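Periplasmic binding protein (Roseiflexus sp. RS-1, PDB 5GJ3) binds heme, two molecules at once in this crystal form, and probably delivers it to a membrane transporter as the periplasmic component of a bacterial heme-acquisition system. Local coordinates at residues N141-L146 with I259-A264; I175-D180 with I195-D200. All coordinates share one frame; numbering follows the deposited sequence.

Contact 1: N141-L146 with I259-A264; sequences NPPHVL and IAFYDA. With ZN (zinc ion), chain E.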
ATOM      1  N   ASN A 141      16.308 -20.368  -3.564  1.00 27.08           N
ATOM      2  CA  ASN A 141      16.061 -20.292  -4.994  1.00 31.22           C
ATOM      3  C   ASN A 141      14.933 -19.277  -5.318  1.00 27.19           C
ATOM      4  O   ASN A 141      13.776 -19.648  -5.467  1.00 25.85           O
ATOM      5  CB  ASN A 141      15.791 -21.679  -5.570  1.00 37.97           C
ATOM      6  CG  ASN A 141      15.659 -21.658  -7.071  1.00 48.15           C
ATOM      7  OD1 ASN A 141      16.461 -21.029  -7.771  1.00 52.71           O
ATOM      8  ND2 ASN A 141      14.626 -22.329  -7.584  1.00 49.14           N
ATOM      9  N   PRO A 142      15.270 -17.981  -5.373  1.00 25.34           N
ATOM     10  CA  PRO A 142      14.138 -17.053  -5.317  1.00 25.14           C
ATOM     11  C   PRO A 142      13.289 -16.983  -6.602  1.00 23.28           C
ATOM     12  O   PRO A 142      13.827 -16.912  -7.717  1.00 23.15           O
ATOM     13  CB  PRO A 142      14.784 -15.714  -5.026  1.00 25.89           C
ATOM     14  CG  PRO A 142      16.213 -15.841  -5.425  1.00 27.95           C
ATOM     15  CD  PRO A 142      16.578 -17.300  -5.270  1.00 26.01           C
ATOM     16  N   PRO A 143      11.977 -16.955  -6.441  1.00 20.16           N
ATOM     17  CA  PRO A 143      11.119 -16.886  -7.615  1.00 18.47           C
ATOM     18  C   PRO A 143      11.104 -15.513  -8.285  1.00 18.46           C
ATOM     19  O   PRO A 143      11.227 -14.458  -7.606  1.00 17.99           O
ATOM     20  CB  PRO A 143       9.749 -17.210  -7.034  1.00 18.61           C
ATOM     21  CG  PRO A 143       9.797 -16.563  -5.652  1.00 18.41           C
ATOM     22  CD  PRO A 143      11.182 -16.957  -5.181  1.00 19.38           C
ATOM     23  N   HIS A 144      10.957 -15.514  -9.615  1.00 17.38           N
ATOM     24  CA  HIS A 144      10.696 -14.273 -10.372  1.00 16.82           C
ATOM     25  C   HIS A 144       9.221 -13.814 -10.231  1.00 16.82           C
ATOM     26  O   HIS A 144       8.278 -14.584 -10.493  1.00 16.30           O
ATOM     27  CB  HIS A 144      11.091 -14.424 -11.855  1.00 16.35           C
ATOM     28  CG  HIS A 144      12.536 -14.101 -12.108  1.00 18.20           C
ATOM     29  ND1 HIS A 144      13.560 -14.819 -11.534  1.00 17.58           N
ATOM     30  CD2 HIS A 144      13.125 -13.097 -12.801  1.00 17.71           C
ATOM     31  CE1 HIS A 144      14.723 -14.293 -11.873  1.00 18.45           C
ATOM     32  NE2 HIS A 144      14.487 -13.251 -12.649  1.00 18.46           N
ATOM     33  N   VAL A 145       9.034 -12.566  -9.787  1.00 15.74           N
ATOM     34  CA  VAL A 145       7.674 -12.120  -9.418  1.00 17.42           C
ATOM     35  C   VAL A 145       7.306 -10.901 -10.308  1.00 16.80           C
ATOM     36  O   VAL A 145       8.105  -9.976 -10.427  1.00 17.26           O
ATOM     37  CB  VAL A 145       7.600 -11.728  -7.914  1.00 16.38           C
ATOM     38  CG1 VAL A 145       6.201 -11.281  -7.544  1.00 16.32           C
ATOM     39  CG2 VAL A 145       7.991 -12.920  -7.014  1.00 15.88           C
ATOM     40  N   LEU A 146       6.135 -10.908 -10.940  1.00 15.88           N
ATOM     41  CA  LEU A 146       5.728  -9.718 -11.704  1.00 16.76           C
ATOM     42  C   LEU A 146       4.468  -9.097 -11.075  1.00 17.53           C
ATOM     43  O   LEU A 146       3.440  -9.770 -10.930  1.00 18.63           O
ATOM     44  CB  LEU A 146       5.457 -10.104 -13.157  1.00 18.21           C
ATOM     45  CG  LEU A 146       5.242  -8.968 -14.131  1.00 19.62           C
ATOM     46  CD1 LEU A 146       6.529  -8.137 -14.351  1.00 19.69           C
ATOM     47  CD2 LEU A 146       4.699  -9.566 -15.452  1.00 20.69           C
ATOM     48  N   ILE A 259       5.609 -16.504   2.465  1.00 19.21           N
ATOM     49  CA  ILE A 259       5.002 -17.862   2.487  1.00 20.60           C
ATOM     50  C   ILE A 259       4.687 -18.326   1.050  1.00 18.97           C
ATOM     51  O   ILE A 259       5.064 -19.424   0.640  1.00 19.31           O
ATOM     52  CB  ILE A 259       3.712 -17.936   3.380  1.00 22.33           C
ATOM     53  CG1 ILE A 259       4.006 -17.639   4.874  1.00 27.01           C
ATOM     54  CG2 ILE A 259       3.052 -19.313   3.260  1.00 23.58           C
ATOM     55  CD1 ILE A 259       5.223 -18.337   5.371  1.00 27.42           C
ATOM     56  N   ALA A 260       4.005 -17.478   0.278  1.00 19.45           N
ATOM     57  CA  ALA A 260       3.704 -17.796  -1.135  1.00 18.02           C
ATOM     58  C   ALA A 260       4.979 -17.949  -2.003  1.00 19.02           C
ATOM     59  O   ALA A 260       5.114 -18.884  -2.814  1.00 17.45           O
ATOM     60  CB  ALA A 260       2.797 -16.738  -1.711  1.00 18.94           C
ATOM     61  N   PHE A 261       5.943 -17.059  -1.798  1.00 17.19           N
ATOM     62  CA  PHE A 261       7.162 -17.100  -2.594  1.00 16.27           C
ATOM     63  C   PHE A 261       7.936 -18.382  -2.285  1.00 17.57           C
ATOM     64  O   PHE A 261       8.567 -18.982  -3.178  1.00 17.52           O
ATOM     65  CB  PHE A 261       8.020 -15.887  -2.248  1.00 15.59           C
ATOM     66  CG  PHE A 261       7.501 -14.558  -2.792  1.00 15.92           C
ATOM     67  CD1 PHE A 261       6.298 -14.459  -3.518  1.00 15.22           C
ATOM     68  CD2 PHE A 261       8.217 -13.382  -2.521  1.00 15.73           C
ATOM     69  CE1 PHE A 261       5.856 -13.215  -3.994  1.00 14.79           C
ATOM     70  CE2 PHE A 261       7.789 -12.146  -2.981  1.00 16.09           C
ATOM     71  CZ  PHE A 261       6.604 -12.065  -3.718  1.00 15.11           C
ATOM     72  N   TYR A 262       7.892 -18.811  -1.023  1.00 19.35           N
ATOM     73  CA  TYR A 262       8.629 -20.014  -0.595  1.00 21.24           C
ATOM     74  C   TYR A 262       8.067 -21.209  -1.355  1.00 21.48           C
ATOM     75  O   TYR A 262       8.818 -22.046  -1.853  1.00 23.22           O
ATOM     76  CB  TYR A 262       8.520 -20.215   0.942  1.00 23.83           C
ATOM     77  CG  TYR A 262       9.302 -21.408   1.462  1.00 27.69           C
ATOM     78  CD1 TYR A 262      10.664 -21.291   1.861  1.00 29.78           C
ATOM     79  CD2 TYR A 262       8.691 -22.656   1.569  1.00 32.23           C
ATOM     80  CE1 TYR A 262      11.377 -22.412   2.338  1.00 30.20           C
ATOM     81  CE2 TYR A 262       9.390 -23.778   2.042  1.00 33.72           C
ATOM     82  CZ  TYR A 262      10.722 -23.646   2.422  1.00 32.33           C
ATOM     83  OH  TYR A 262      11.356 -24.765   2.890  1.00 33.67           O
ATOM     84  N   ASP A 263       6.749 -21.274  -1.436  1.00 21.40           N
ATOM     85  CA  ASP A 263       6.073 -22.339  -2.160  1.00 25.93           C
ATOM     86  C   ASP A 263       6.424 -22.353  -3.657  1.00 24.56           C
ATOM     87  O   ASP A 263       6.693 -23.402  -4.250  1.00 22.46           O
ATOM     88  CB  ASP A 263       4.563 -22.217  -1.994  1.00 25.55           C
ATOM     89  CG  ASP A 263       3.855 -23.453  -2.545  1.00 31.95           C
ATOM     90  OD1 ASP A 263       3.827 -24.493  -1.854  1.00 32.29           O
ATOM     91  OD2 ASP A 263       3.415 -23.413  -3.698  1.00 33.22           O
ATOM     92  N   ALA A 264       6.432 -21.163  -4.253  1.00 23.93           N
ATOM     93  CA  ALA A 264       6.847 -20.997  -5.644  1.00 24.59           C
ATOM     94  C   ALA A 264       8.302 -21.397  -5.861  1.00 26.58           C
ATOM     95  O   ALA A 264       8.614 -22.013  -6.904  1.00 25.08           O
ATOM     96  CB  ALA A 264       6.589 -19.578  -6.111  1.00 22.86           C
TER
HETATM   97 ZN    ZN E 404      15.626 -11.773 -13.654  1.00 27.79          ZN
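V145 lays a methyl group over one face of the F261 ring, and this CH-pi contact is the centre of the meeting between strand 144-151 and helix 250-267. The methyl is CG2, 3.9 Å from the ring centroid and 22° off the ring normal, displaced somewhat toward the rim at CE1 and CZ. CG1 reaches the same rim, 3.9 Å from F261 CZ, so both branches of the valine bear on the outer end of the ring. The phenylalanine CG stands anti to its own carbonyl carbon and beside the backbone N (chi1 -73°), which sets the ring under V145.

The rest is van der Waals packing by P143. Its CG lies against the F261 CB methylene at 3.9 Å and the backbone F261 O at 3.7 Å, while P143 CB meets A264 CB at 4.1 Å, nearly one helical turn further along the helix. A compact proline ring and a single alanine methyl suit this place, since they let the loop come close to the helix, with CA of P143 and CA of A264 6.2 Å apart. An alanine in place of F261 would probably open a gap under V145 and leave CG2 without the aromatic face it rests on. No hydrogen bond links the two segments.

H144, between P143 and V145 in sequence, points its imidazole to another side, and its NE2 binds a zinc ion at 2.1 Å.

I169 of helix 164-171 touches both V145 and F261. The C-terminal helix 250-267 thus packs over the start of an inner strand of the mixed sheet, as in an alpha/beta lobe of a periplasmic binding protein.

Contact 2: I175-D180 with I195-D200; sequences INAAAD and IAAQPD. With ZN (zinc ion), chain E.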
ATOM      1  N   ILE A 175      12.255 -12.079  -6.557  1.00 17.08           N
ATOM      2  CA  ILE A 175      12.973 -11.204  -7.488  1.00 17.51           C
ATOM      3  C   ILE A 175      11.896 -10.446  -8.255  1.00 17.66           C
ATOM      4  O   ILE A 175      10.946 -11.076  -8.782  1.00 17.70           O
ATOM      5  CB  ILE A 175      13.836 -12.003  -8.509  1.00 17.36           C
ATOM      6  CG1 ILE A 175      14.824 -12.939  -7.805  1.00 20.11           C
ATOM      7  CG2 ILE A 175      14.500 -11.077  -9.520  1.00 15.59           C
ATOM      8  CD1 ILE A 175      15.819 -12.208  -6.916  1.00 22.74           C
ATOM      9  N   ASN A 176      12.040  -9.119  -8.338  1.00 17.00           N
ATOM     10  CA  ASN A 176      11.115  -8.329  -9.138  1.00 17.75           C
ATOM     11  C   ASN A 176      11.542  -8.495 -10.607  1.00 18.90           C
ATOM     12  O   ASN A 176      12.565  -7.933 -11.018  1.00 19.27           O
ATOM     13  CB  ASN A 176      11.054  -6.841  -8.711  1.00 18.56           C
ATOM     14  CG  ASN A 176      10.001  -6.035  -9.519  1.00 19.51           C
ATOM     15  OD1 ASN A 176       9.371  -6.573 -10.458  1.00 20.15           O
ATOM     16  ND2 ASN A 176       9.712  -4.777  -9.078  1.00 17.04           N
ATOM     17  N   ALA A 177      10.787  -9.308 -11.341  1.00 18.03           N
ATOM     18  CA  ALA A 177      11.037  -9.602 -12.772  1.00 20.64           C
ATOM     19  C   ALA A 177      10.892  -8.384 -13.710  1.00 22.48           C
ATOM     20  O   ALA A 177      11.337  -8.435 -14.865  1.00 23.92           O
ATOM     21  CB  ALA A 177      10.143 -10.751 -13.258  1.00 19.45           C
ATOM     22  N   ALA A 178      10.307  -7.280 -13.245  1.00 23.31           N
ATOM     23  CA  ALA A 178      10.203  -6.082 -14.098  1.00 25.32           C
ATOM     24  C   ALA A 178      11.595  -5.501 -14.433  1.00 30.32           C
ATOM     25  O   ALA A 178      11.730  -4.862 -15.461  1.00 34.37           O
ATOM     26  CB  ALA A 178       9.360  -5.006 -13.439  1.00 25.31           C
ATOM     27  N   ALA A 179      12.606  -5.698 -13.576  1.00 32.31           N
ATOM     28  CA  ALA A 179      14.017  -5.314 -13.881  1.00 32.51           C
ATOM     29  C   ALA A 179      14.581  -5.941 -15.201  1.00 36.19           C
ATOM     30  O   ALA A 179      15.235  -5.249 -15.999  1.00 38.41           O
ATOM     31  CB  ALA A 179      14.932  -5.606 -12.674  1.00 27.81           C
ATOM     32  N   ASP A 180      14.269  -7.226 -15.443  1.00 37.54           N
ATOM     33  CA  ASP A 180      14.612  -7.946 -16.689  1.00 36.85           C
ATOM     34  C   ASP A 180      14.065  -7.274 -17.955  1.00 40.88           C
ATOM     35  O   ASP A 180      14.568  -7.513 -19.058  1.00 35.03           O
ATOM     36  CB  ASP A 180      14.079  -9.386 -16.650  1.00 34.10           C
ATOM     37  CG  ASP A 180      14.806 -10.250 -15.626  1.00 33.12           C
ATOM     38  OD1 ASP A 180      16.026 -10.120 -15.468  1.00 34.33           O
ATOM     39  OD2 ASP A 180      14.168 -11.057 -14.954  1.00 33.00           O
ATOM     40  N   ILE A 195       7.964 -11.825 -22.369  1.00 26.69           N
ATOM     41  CA  ILE A 195       9.078 -12.706 -22.768  1.00 25.90           C
ATOM     42  C   ILE A 195      10.232 -12.569 -21.824  1.00 28.17           C
ATOM     43  O   ILE A 195      10.773 -13.571 -21.364  1.00 29.69           O
ATOM     44  CB  ILE A 195       9.645 -12.416 -24.171  1.00 25.81           C
ATOM     45  CG1 ILE A 195       8.625 -12.751 -25.240  1.00 25.18           C
ATOM     46  CG2 ILE A 195      10.997 -13.140 -24.337  1.00 25.65           C
ATOM     47  CD1 ILE A 195       8.926 -12.107 -26.580  1.00 28.01           C
ATOM     48  N   ALA A 196      10.615 -11.334 -21.512  1.00 26.23           N
ATOM     49  CA  ALA A 196      11.739 -11.122 -20.628  1.00 25.33           C
ATOM     50  C   ALA A 196      11.462 -11.453 -19.152  1.00 27.04           C
ATOM     51  O   ALA A 196      12.382 -11.807 -18.392  1.00 30.92           O
ATOM     52  CB  ALA A 196      12.225  -9.677 -20.752  1.00 27.44           C
ATOM     53  N   ALA A 197      10.236 -11.252 -18.686  1.00 24.55           N
ATOM     54  CA  ALA A 197       9.979 -11.475 -17.258  1.00 21.78           C
ATOM     55  C   ALA A 197       9.735 -12.971 -16.982  1.00 20.97           C
ATOM     56  O   ALA A 197      10.244 -13.491 -15.996  1.00 21.22           O
ATOM     57  CB  ALA A 197       8.796 -10.631 -16.735  1.00 22.92           C
ATOM     58  N   GLN A 198       8.958 -13.636 -17.847  1.00 19.25           N
ATOM     59  CA  GLN A 198       8.514 -15.055 -17.626  1.00 18.96           C
ATOM     60  C   GLN A 198       8.322 -15.352 -16.122  1.00 19.38           C
ATOM     61  O   GLN A 198       9.014 -16.181 -15.552  1.00 17.23           O
ATOM     62  CB  GLN A 198       9.474 -16.055 -18.282  1.00 18.71           C
ATOM     63  CG  GLN A 198       9.309 -16.063 -19.791  1.00 19.75           C
ATOM     64  CD  GLN A 198       7.971 -16.643 -20.202  1.00 20.99           C
ATOM     65  OE1 GLN A 198       7.690 -17.824 -19.962  1.00 20.43           O
ATOM     66  NE2 GLN A 198       7.148 -15.831 -20.838  1.00 20.80           N
ATOM     67  N   PRO A 199       7.369 -14.641 -15.466  1.00 18.21           N
ATOM     68  CA  PRO A 199       7.328 -14.818 -14.023  1.00 17.57           C
ATOM     69  C   PRO A 199       6.839 -16.202 -13.524  1.00 17.23           C
ATOM     70  O   PRO A 199       5.982 -16.849 -14.165  1.00 16.46           O
ATOM     71  CB  PRO A 199       6.314 -13.750 -13.579  1.00 17.76           C
ATOM     72  CG  PRO A 199       5.403 -13.634 -14.790  1.00 17.62           C
ATOM     73  CD  PRO A 199       6.420 -13.624 -15.920  1.00 16.94           C
ATOM     74  N   ASP A 200       7.348 -16.573 -12.347  1.00 15.71           N
ATOM     75  CA  ASP A 200       6.932 -17.719 -11.556  1.00 16.70           C
ATOM     76  C   ASP A 200       5.675 -17.395 -10.751  1.00 17.42           C
ATOM     77  O   ASP A 200       4.867 -18.293 -10.445  1.00 18.42           O
ATOM     78  CB  ASP A 200       8.060 -18.068 -10.542  1.00 17.35           C
ATOM     79  CG  ASP A 200       9.322 -18.578 -11.232  1.00 19.70           C
ATOM     80  OD1 ASP A 200       9.177 -19.592 -11.978  1.00 21.13           O
ATOM     81  OD2 ASP A 200      10.428 -17.993 -11.041  1.00 20.62           O
TER
HETATM   82 ZN    ZN E 404      15.626 -11.773 -13.654  1.00 27.79          ZN
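This is a small, partly buried contact of alanines, an aspartate and backbone atoms, made where the chain turns out of strand 175-176 and meets the C-terminal end of helix 191-197. A177 CB and A197 CB touch at 3.7 Å, methyl against methyl, and the CA atoms of these two residues are 5.0 Å apart. Methyl groups are small enough to let the two backbones come this close. Nearer the surface, A196 and D180 pack reciprocally: D180 CB lies 3.4 Å from A196 O, and A196 CB is 3.6 Å from D180 O. Both are van der Waals contacts of a methyl or methylene with a carbonyl oxygen.

The carboxylate of D180 has a different task. A chi1 of -69° swings it out beside the backbone N, toward the zinc ion, which both oxygens bind, OD2 at 2.1 Å and OD1 at a longer 2.5 Å, an uneven bidentate grip. The metal charge would be partly balanced by this aspartate.

N176 shapes the turn that leads there. Its OD1 accepts from A178 N at 3.0 Å, with the donor well above the carbonyl plane, closing an Asx turn just past I175. Across the contact, the helix is left at Q198, whose positive phi (33°) redirects the chain into P199.

On the sheet side, A177, A197 and P199 all pack against strand 144-151, the first on H144 and the other two on L146. Beyond P199, D200 accepts from the backbone N of H144 and pairs with R269, while helix 228-232 touches Q198 and D200 through P228.

In the fold
Segment 141-146 enters strand 144-151, and segment 175-180 starts on its parallel neighbour, strand 175-176, so both contacts reach the same mixed sheet; I175 exchanges backbone hydrogen bonds with P143 and V145. Contact 2 is nested in the loop closed by contact 1, their centres about 12 Å apart. Contact 1 is the buried one, where larger apolar groups and an aromatic face fill the interface with the C-terminal helix. Of the touching residues in contact 2, A177 and A197 are the buried ones; toward the surface, backbone carbonyls and a charged group take over. The zinc ion spans the two, bound by H144 from contact 1 and D180 from contact 2.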